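Local coordinates for protein 6-aminohexanoate-dimer hydrolase (Bacillus anthracis, PDB 4GB7) that is a putative 6-aminohexanoate-dimer hydrolase of the beta-lactamase family, and so probably cleaves amide bonds with a serine nucleophile, at residues L372-Y380 and V390-P398. Residues are numbered along the deposited sequence; the frame is centred on the assembly and turned at random.
Sequences LGSYGQTLY and VHFSSNATP
The carboxamide of Gln377 lies alongside the backbone of Ser393, edge first, and meets both polar groups of that residue: OE1 accepts from Ser393 N at 2.8 Å, while NE2 donates to Ser393 O at 2.9 Å. The latter oxygen lies almost exactly in the amide plane, although the NE2 donor stands 42° above the plane of the Ser393 carbonyl. The other N-H of NE2 goes to Ser374 O, on a lone pair, so three bonds fix the rotation of the amide and tie the strand end to its own tight turn. A bend at chi2 (-52°) curls the chain back to make this reach possible; glutamine suits the place because one flat group supplies donor and acceptor together.

Gly376, whose backbone is angled as few other residues tolerate, passes so close to Ser393 that a CB would strike the serine CB. Its carbonyl instead receives Ser393 OG at 2.7 Å. Beyond it, Asn395 N closes on Tyr375 O (3.0 Å), and the edge of the Tyr375 ring faces Ala396 O, with Ser374 CB over one ring face.

Farther along, the hairpin of strands 377-382 and 387-393 becomes regular. Thr378 and His391 form a hydrogen-bonded antiparallel pair, Thr378 N to His391 O and His391 N to Thr378 O, each 2.8 Å; their beta-carbons touch. Histidine suits the place with two ring nitrogens: ND1 hydrogen-bonds Tyr410 OH and NE2 Thr110 OG1. On the other face Leu379 CD1 meets Val390 CG2 at 3.8 Å, two branched apolar chains packed against Met310 of helix 307-318.

Gln377 lies near, without touching, the presumed SxxK pair Ser140 and Lys143, beside what is probably the active site. Its bonds hold the start of strand 377-382, where a side-chain amide takes over the pairing that the backbone gives up at the turn.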
loop_
_atom_site.group_PDB
_atom_site.type_symbol
_atom_site.label_atom_id
_atom_site.label_comp_id
_atom_site.label_asym_id
_atom_site.label_seq_id
_atom_site.Cartn_x
_atom_site.Cartn_y
_atom_site.Cartn_z
ATOM N N LEU A 372 1.367 -4.785 1.660
ATOM C CA LEU A 372 1.051 -5.661 0.529
ATOM C C LEU A 372 -0.089 -5.008 -0.202
ATOM O O LEU A 372 -0.918 -4.314 0.438
ATOM C CB LEU A 372 0.618 -7.026 1.034
ATOM C CG LEU A 372 1.713 -7.774 1.812
ATOM C CD1 LEU A 372 1.098 -8.901 2.659
ATOM C CD2 LEU A 372 2.777 -8.292 0.858
ATOM N N GLY A 373 -0.185 -5.274 -1.500
ATOM C CA GLY A 373 -1.351 -4.858 -2.281
ATOM C C GLY A 373 -1.724 -5.825 -3.352
ATOM O O GLY A 373 -0.851 -6.581 -3.821
ATOM N N SER A 374 -3.000 -5.823 -3.721
ATOM C CA SER A 374 -3.488 -6.730 -4.728
ATOM C C SER A 374 -2.716 -6.641 -6.015
ATOM O O SER A 374 -2.180 -5.585 -6.378
ATOM C CB SER A 374 -4.964 -6.522 -5.013
ATOM O OG SER A 374 -5.688 -6.723 -3.822
ATOM N N TYR A 375 -2.653 -7.774 -6.691
ATOM C CA TYR A 375 -2.082 -7.907 -8.052
ATOM C C TYR A 375 -0.577 -7.946 -8.042
ATOM O O TYR A 375 0.049 -7.789 -9.067
ATOM C CB TYR A 375 -2.645 -6.893 -9.058
ATOM C CG TYR A 375 -4.131 -6.660 -8.916
ATOM C CD1 TYR A 375 -5.033 -7.715 -8.871
ATOM C CD2 TYR A 375 -4.624 -5.377 -8.717
ATOM C CE1 TYR A 375 -6.380 -7.495 -8.694
ATOM C CE2 TYR A 375 -5.967 -5.156 -8.539
ATOM C CZ TYR A 375 -6.836 -6.204 -8.540
ATOM O OH TYR A 375 -8.139 -5.935 -8.307
ATOM N N GLY A 376 -0.016 -8.169 -6.852
ATOM C CA GLY A 376 1.401 -8.407 -6.648
ATOM C C GLY A 376 2.239 -7.183 -6.328
ATOM O O GLY A 376 3.387 -7.054 -6.802
ATOM N N GLN A 377 1.738 -6.366 -5.391
ATOM C CA GLN A 377 2.499 -5.262 -4.890
ATOM C C GLN A 377 3.038 -5.487 -3.508
ATOM O O GLN A 377 2.329 -5.984 -2.617
ATOM C CB GLN A 377 1.698 -3.953 -4.855
ATOM C CG GLN A 377 0.557 -3.812 -5.848
ATOM C CD GLN A 377 0.933 -4.085 -7.262
ATOM O OE1 GLN A 377 2.055 -3.815 -7.671
ATOM N NE2 GLN A 377 -0.020 -4.553 -8.051
ATOM N N THR A 378 4.284 -5.082 -3.292
ATOM C CA THR A 378 4.895 -5.198 -1.978
ATOM C C THR A 378 5.891 -4.064 -1.745
ATOM O O THR A 378 6.696 -3.757 -2.631
ATOM C CB THR A 378 5.667 -6.526 -1.790
ATOM O OG1 THR A 378 4.802 -7.645 -2.067
ATOM C CG2 THR A 378 6.234 -6.664 -0.349
ATOM N N LEU A 379 5.805 -3.471 -0.551
ATOM C CA LEU A 379 6.942 -2.746 0.033
ATOM C C LEU A 379 7.413 -3.514 1.229
ATOM O O LEU A 379 6.653 -3.681 2.218
ATOM C CB LEU A 379 6.553 -1.319 0.455
ATOM C CG LEU A 379 7.628 -0.499 1.143
ATOM C CD1 LEU A 379 8.921 -0.282 0.347
ATOM C CD2 LEU A 379 6.997 0.842 1.570
ATOM N N TYR A 380 8.638 -3.950 1.200
ATOM C CA TYR A 380 9.190 -4.902 2.208
ATOM C C TYR A 380 10.474 -4.290 2.810
ATOM O O TYR A 380 11.410 -3.908 2.081
ATOM C CB TYR A 380 9.501 -6.222 1.517
ATOM C CG TYR A 380 10.191 -7.283 2.362
ATOM C CD1 TYR A 380 9.460 -8.238 3.090
ATOM C CD2 TYR A 380 11.570 -7.376 2.412
ATOM C CE1 TYR A 380 10.089 -9.224 3.847
ATOM C CE2 TYR A 380 12.208 -8.351 3.165
ATOM C CZ TYR A 380 11.459 -9.297 3.859
ATOM O OH TYR A 380 12.075 -10.285 4.590
ATOM N N VAL A 390 11.041 -3.086 -3.238
ATOM C CA VAL A 390 9.816 -2.597 -3.882
ATOM C C VAL A 390 9.471 -3.529 -4.994
ATOM O O VAL A 390 10.298 -3.794 -5.860
ATOM C CB VAL A 390 9.943 -1.159 -4.410
ATOM C CG1 VAL A 390 8.647 -0.719 -5.099
ATOM C CG2 VAL A 390 10.235 -0.188 -3.247
ATOM N N HIS A 391 8.231 -4.004 -4.997
ATOM C CA HIS A 391 7.800 -4.999 -5.987
ATOM C C HIS A 391 6.475 -4.551 -6.513
ATOM O O HIS A 391 5.498 -4.462 -5.713
ATOM C CB HIS A 391 7.708 -6.375 -5.294
ATOM C CG HIS A 391 7.711 -7.549 -6.225
ATOM N ND1 HIS A 391 8.159 -8.746 -5.833
ATOM C CD2 HIS A 391 7.273 -7.689 -7.502
ATOM C CE1 HIS A 391 8.075 -9.618 -6.861
ATOM N NE2 HIS A 391 7.523 -8.974 -7.888
ATOM N N PHE A 392 6.418 -4.210 -7.804
ATOM C CA PHE A 392 5.197 -3.804 -8.469
ATOM C C PHE A 392 4.853 -4.808 -9.519
ATOM O O PHE A 392 5.767 -5.265 -10.231
ATOM C CB PHE A 392 5.308 -2.465 -9.213
ATOM C CG PHE A 392 5.535 -1.261 -8.386
ATOM C CD1 PHE A 392 5.277 -1.224 -7.014
ATOM C CD2 PHE A 392 5.911 -0.078 -9.054
ATOM C CE1 PHE A 392 5.497 -0.027 -6.319
ATOM C CE2 PHE A 392 6.104 1.101 -8.359
ATOM C CZ PHE A 392 5.872 1.123 -6.993
ATOM N N SER A 393 3.557 -5.110 -9.650
ATOM C CA SER A 393 3.111 -6.125 -10.596
ATOM C C SER A 393 1.770 -5.723 -11.167
ATOM O O SER A 393 1.089 -4.810 -10.691
ATOM C CB SER A 393 3.041 -7.535 -9.969
ATOM O OG SER A 393 4.205 -7.883 -9.244
ATOM N N SER A 394 1.379 -6.445 -12.199
ATOM C CA SER A 394 0.020 -6.363 -12.692
ATOM C C SER A 394 -0.504 -7.769 -12.988
ATOM O O SER A 394 -0.810 -8.130 -14.150
ATOM C CB SER A 394 -0.020 -5.400 -13.866
ATOM O OG SER A 394 0.989 -5.661 -14.813
ATOM N N ASN A 395 -0.603 -8.541 -11.900
ATOM C CA ASN A 395 -0.943 -9.961 -11.930
ATOM C C ASN A 395 -2.368 -10.126 -11.483
ATOM O O ASN A 395 -2.640 -10.123 -10.275
ATOM C CB ASN A 395 0.045 -10.716 -11.052
ATOM C CG ASN A 395 0.033 -12.201 -11.244
ATOM O OD1 ASN A 395 -0.403 -12.715 -12.264
ATOM N ND2 ASN A 395 0.625 -12.915 -10.256
ATOM N N ALA A 396 -3.297 -10.179 -12.443
ATOM C CA ALA A 396 -4.721 -10.057 -12.143
ATOM C C ALA A 396 -5.231 -11.136 -11.164
ATOM O O ALA A 396 -6.033 -10.863 -10.271
ATOM C CB ALA A 396 -5.550 -10.057 -13.443
ATOM N N THR A 397 -4.728 -12.350 -11.313
ATOM C CA THR A 397 -5.114 -13.469 -10.468
ATOM C C THR A 397 -3.874 -14.274 -10.044
ATOM O O THR A 397 -3.537 -15.293 -10.650
ATOM C CB THR A 397 -6.161 -14.364 -11.127
ATOM O OG1 THR A 397 -5.636 -14.895 -12.345
ATOM C CG2 THR A 397 -7.436 -13.614 -11.392
ATOM N N PRO A 398 -3.147 -13.771 -9.034
ATOM C CA PRO A 398 -1.902 -14.492 -8.643
ATOM C C PRO A 398 -2.180 -15.904 -8.187
ATOM O O PRO A 398 -3.281 -16.200 -7.621
ATOM C CB PRO A 398 -1.347 -13.661 -7.479
ATOM C CG PRO A 398 -1.947 -12.302 -7.683
ATOM C CD PRO A 398 -3.330 -12.534 -8.249
#